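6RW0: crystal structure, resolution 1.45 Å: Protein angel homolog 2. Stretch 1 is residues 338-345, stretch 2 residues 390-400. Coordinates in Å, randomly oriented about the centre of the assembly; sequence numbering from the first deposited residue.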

# COMPACT_ATOMS: atom_id res chain seq x y z
N SER A 338 3.20 -10.84 -5.34
CA SER A 338 2.41 -9.69 -5.73
C SER A 338 1.18 -10.18 -6.48
O SER A 338 1.28 -11.05 -7.35
CB SER A 338 3.22 -8.76 -6.63
OG SER A 338 2.41 -7.74 -7.20
N VAL A 339 0.02 -9.60 -6.17
CA VAL A 339 -1.20 -9.96 -6.89
C VAL A 339 -1.03 -9.70 -8.39
O VAL A 339 -1.39 -10.54 -9.22
CB VAL A 339 -2.42 -9.21 -6.32
CG1 VAL A 339 -3.61 -9.29 -7.30
CG2 VAL A 339 -2.78 -9.79 -4.97
N TYR A 340 -0.50 -8.54 -8.74
CA TYR A 340 -0.35 -8.13 -10.13
C TYR A 340 1.05 -8.42 -10.65
O TYR A 340 2.03 -8.43 -9.89
CB TYR A 340 -0.67 -6.65 -10.24
CG TYR A 340 -2.13 -6.35 -9.96
CD1 TYR A 340 -3.08 -6.48 -10.95
CD2 TYR A 340 -2.56 -5.98 -8.70
CE1 TYR A 340 -4.41 -6.20 -10.71
CE2 TYR A 340 -3.89 -5.73 -8.44
CZ TYR A 340 -4.82 -5.83 -9.45
OH TYR A 340 -6.14 -5.55 -9.18
N SER A 341 1.12 -8.70 -11.95
CA SER A 341 2.38 -9.03 -12.61
C SER A 341 3.04 -7.84 -13.30
O SER A 341 4.18 -7.96 -13.75
CB SER A 341 2.15 -10.16 -13.62
OG SER A 341 1.36 -9.69 -14.69
N HIS A 342 2.37 -6.69 -13.38
CA HIS A 342 2.93 -5.39 -13.71
C HIS A 342 3.10 -5.13 -15.20
O HIS A 342 3.38 -3.99 -15.58
CB HIS A 342 4.25 -5.09 -12.97
CG HIS A 342 4.20 -5.45 -11.52
ND1 HIS A 342 3.24 -4.96 -10.67
CD2 HIS A 342 4.97 -6.28 -10.78
CE1 HIS A 342 3.42 -5.47 -9.46
NE2 HIS A 342 4.46 -6.28 -9.51
N TYR A 343 2.93 -6.13 -16.07
CA TYR A 343 3.06 -5.95 -17.51
C TYR A 343 1.98 -6.79 -18.17
O TYR A 343 1.67 -7.89 -17.70
CB TYR A 343 4.46 -6.40 -17.99
CG TYR A 343 5.58 -5.68 -17.25
CD1 TYR A 343 6.01 -4.43 -17.66
CD2 TYR A 343 6.16 -6.24 -16.11
CE1 TYR A 343 7.01 -3.76 -16.97
CE2 TYR A 343 7.16 -5.57 -15.41
CZ TYR A 343 7.58 -4.33 -15.85
OH TYR A 343 8.57 -3.65 -15.17
N PHE A 344 1.40 -6.28 -19.24
CA PHE A 344 0.40 -7.07 -19.95
C PHE A 344 1.09 -8.13 -20.79
O PHE A 344 2.05 -7.83 -21.50
CB PHE A 344 -0.53 -6.18 -20.78
CG PHE A 344 -1.41 -5.32 -19.92
CD1 PHE A 344 -2.60 -5.81 -19.41
CD2 PHE A 344 -1.01 -4.05 -19.57
CE1 PHE A 344 -3.39 -5.02 -18.58
CE2 PHE A 344 -1.79 -3.26 -18.75
CZ PHE A 344 -2.98 -3.74 -18.25
N PRO A 345 0.66 -9.39 -20.70
CA PRO A 345 1.45 -10.48 -21.31
C PRO A 345 1.55 -10.40 -22.82
O PRO A 345 2.61 -10.73 -23.39
CB PRO A 345 0.71 -11.74 -20.84
CG PRO A 345 -0.72 -11.27 -20.59
CD PRO A 345 -0.57 -9.87 -20.04
N LYS A 390 -4.02 -18.71 -1.57
CA LYS A 390 -4.13 -18.93 -3.02
C LYS A 390 -4.82 -17.71 -3.63
O LYS A 390 -5.83 -17.29 -3.10
CB LYS A 390 -4.94 -20.19 -3.32
CG LYS A 390 -4.39 -21.45 -2.69
CD LYS A 390 -3.30 -22.10 -3.49
CE LYS A 390 -3.05 -23.54 -3.06
NZ LYS A 390 -4.31 -24.31 -2.92
N LEU A 391 -4.23 -17.15 -4.66
CA LEU A 391 -4.86 -16.07 -5.39
C LEU A 391 -5.86 -16.67 -6.37
O LEU A 391 -5.47 -17.42 -7.27
CB LEU A 391 -3.83 -15.24 -6.15
CG LEU A 391 -4.43 -14.11 -6.98
CD1 LEU A 391 -5.11 -13.09 -6.10
CD2 LEU A 391 -3.34 -13.44 -7.80
N LEU A 392 -7.14 -16.36 -6.18
CA LEU A 392 -8.17 -16.88 -7.07
C LEU A 392 -8.41 -15.97 -8.27
O LEU A 392 -8.64 -16.46 -9.39
CB LEU A 392 -9.48 -17.03 -6.30
CG LEU A 392 -9.50 -17.98 -5.11
CD1 LEU A 392 -10.87 -17.92 -4.43
CD2 LEU A 392 -9.19 -19.39 -5.58
N ALA A 393 -8.39 -14.65 -8.07
CA ALA A 393 -8.73 -13.71 -9.12
C ALA A 393 -8.21 -12.33 -8.76
O ALA A 393 -7.97 -12.02 -7.59
CB ALA A 393 -10.24 -13.65 -9.33
N ARG A 394 -8.06 -11.50 -9.78
CA ARG A 394 -7.68 -10.11 -9.59
C ARG A 394 -8.41 -9.25 -10.61
O ARG A 394 -8.81 -9.73 -11.68
CB ARG A 394 -6.17 -9.91 -9.75
CG ARG A 394 -5.65 -10.25 -11.12
CD ARG A 394 -4.13 -10.26 -11.17
NE ARG A 394 -3.72 -10.70 -12.49
CZ ARG A 394 -2.59 -11.34 -12.77
NH1 ARG A 394 -1.72 -11.62 -11.82
NH2 ARG A 394 -2.35 -11.69 -14.03
N LEU A 395 -8.59 -7.97 -10.28
CA LEU A 395 -9.28 -7.03 -11.17
C LEU A 395 -8.22 -6.35 -12.03
O LEU A 395 -7.41 -5.58 -11.53
CB LEU A 395 -10.05 -5.99 -10.37
CG LEU A 395 -10.89 -5.03 -11.22
CD1 LEU A 395 -12.03 -5.80 -11.84
CD2 LEU A 395 -11.39 -3.86 -10.40
N SER A 396 -8.26 -6.61 -13.34
CA SER A 396 -7.16 -6.19 -14.19
C SER A 396 -6.98 -4.67 -14.19
O SER A 396 -7.94 -3.90 -14.05
CB SER A 396 -7.36 -6.72 -15.61
OG SER A 396 -8.51 -6.16 -16.21
N LEU A 397 -5.73 -4.23 -14.36
CA LEU A 397 -5.32 -2.81 -14.33
C LEU A 397 -5.34 -2.28 -15.77
O LEU A 397 -5.87 -2.94 -16.64
CB LEU A 397 -3.94 -2.77 -13.63
CG LEU A 397 -4.01 -2.76 -12.11
CD1 LEU A 397 -2.62 -2.96 -11.54
CD2 LEU A 397 -4.61 -1.48 -11.59
N LEU A 398 -4.88 -1.06 -15.98
CA LEU A 398 -4.90 -0.38 -17.28
C LEU A 398 -3.51 0.15 -17.59
O LEU A 398 -2.65 0.13 -16.76
CB LEU A 398 -5.90 0.76 -17.19
CG LEU A 398 -7.33 0.37 -16.86
CD1 LEU A 398 -8.17 1.61 -16.66
CD2 LEU A 398 -7.93 -0.50 -17.94
N THR A 399 -3.32 0.54 -18.83
CA THR A 399 -2.07 1.16 -19.29
C THR A 399 -2.17 2.68 -19.16
O THR A 399 -3.24 3.21 -18.98
CB THR A 399 -1.74 0.78 -20.74
OG1 THR A 399 -2.71 1.43 -21.55
CG2 THR A 399 -1.75 -0.71 -20.98
N GLU A 400 -1.03 3.35 -19.29
CA GLU A 400 -0.93 4.82 -19.29
C GLU A 400 -1.76 5.34 -20.46
O GLU A 400 -2.48 6.28 -20.28
CB GLU A 400 0.54 5.22 -19.43
CG GLU A 400 0.75 6.71 -19.59
CD GLU A 400 2.21 7.11 -19.65
OE1 GLU A 400 3.04 6.23 -19.61
OE2 GLU A 400 2.47 8.30 -19.76

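What does Tyr-340, the residue with the most surface covered by the other stretch, contribute? Its CA-to-CB bond points sideways, yet with chi1 in the m well the ring carries its hydroxyl up to the second stretch. Tyr-340 OH donates a hydrogen bond of 2.7 Å to Leu-395 O, reaching a backbone carbonyl in the last residue of the strand. Leu-397 points toward the first stretch and lays a methyl over one face of the ring: Leu-397 CD1 lies 3.7 Å from the centroid of the Tyr-340 ring, 17° off its normal, a CH-pi contact. Tyrosine suits this buried place because a flat apolar ring packs against leucine while its polar tip satisfies a carbonyl.

How does Phe-344 differ from the tyrosine? It lacks a hydroxyl, and its CA-to-CB bond points toward the second stretch, and the ring packs against the loop that follows the strand. Its edge meets backbone: Phe-344 CZ comes within 3.4 Å of Leu-397 O, near the plane of the ring. Alongside, Phe-344 CE2 lies 3.4 Å from Thr-399 CG2. The threonine thus serves two purposes, since its methyl packs against the phenylalanine while its side chain caps a backbone nitrogen at the start of the helix that follows.

How does Arg-394 bind Val-339 and Tyr-340? Arg-394 points toward the first stretch and, with chi2 and chi3 both in the t well, extends far enough to bring its guanidinium beside the backbone there. Arg-394 NH1 donates a hydrogen bond to Val-339 O at 2.8 Å, with an N-H...acceptor angle of 152°; the carbonyl lies near the guanidinium plane, where the N-H bonds point. The aliphatic part of the side chain is also used: Arg-394 CB lies 3.6 Å from Val-339 CG1, and Arg-394 CD is 3.9 Å from Tyr-340 CD1. A long chain with an apolar stem and a charged end matches these mixed surroundings, and NE and NH2 are hydrogen-bonded elsewhere in the structure.

What completes the contact? Near the start of the strand, the CA-to-CB bond of Leu-391 points toward the first stretch, and the apolar pair Val-339 CG2 and Leu-391 CD1 stands 4.2 Å apart. Val-339 is buried, and its compact branched side chain touches both this leucine and the arginine stem. In all, 513 Å² is buried between the stretches, counting both sides. The two hydrogen bonds across them both join a side chain to a backbone carbonyl, one donated from each stretch.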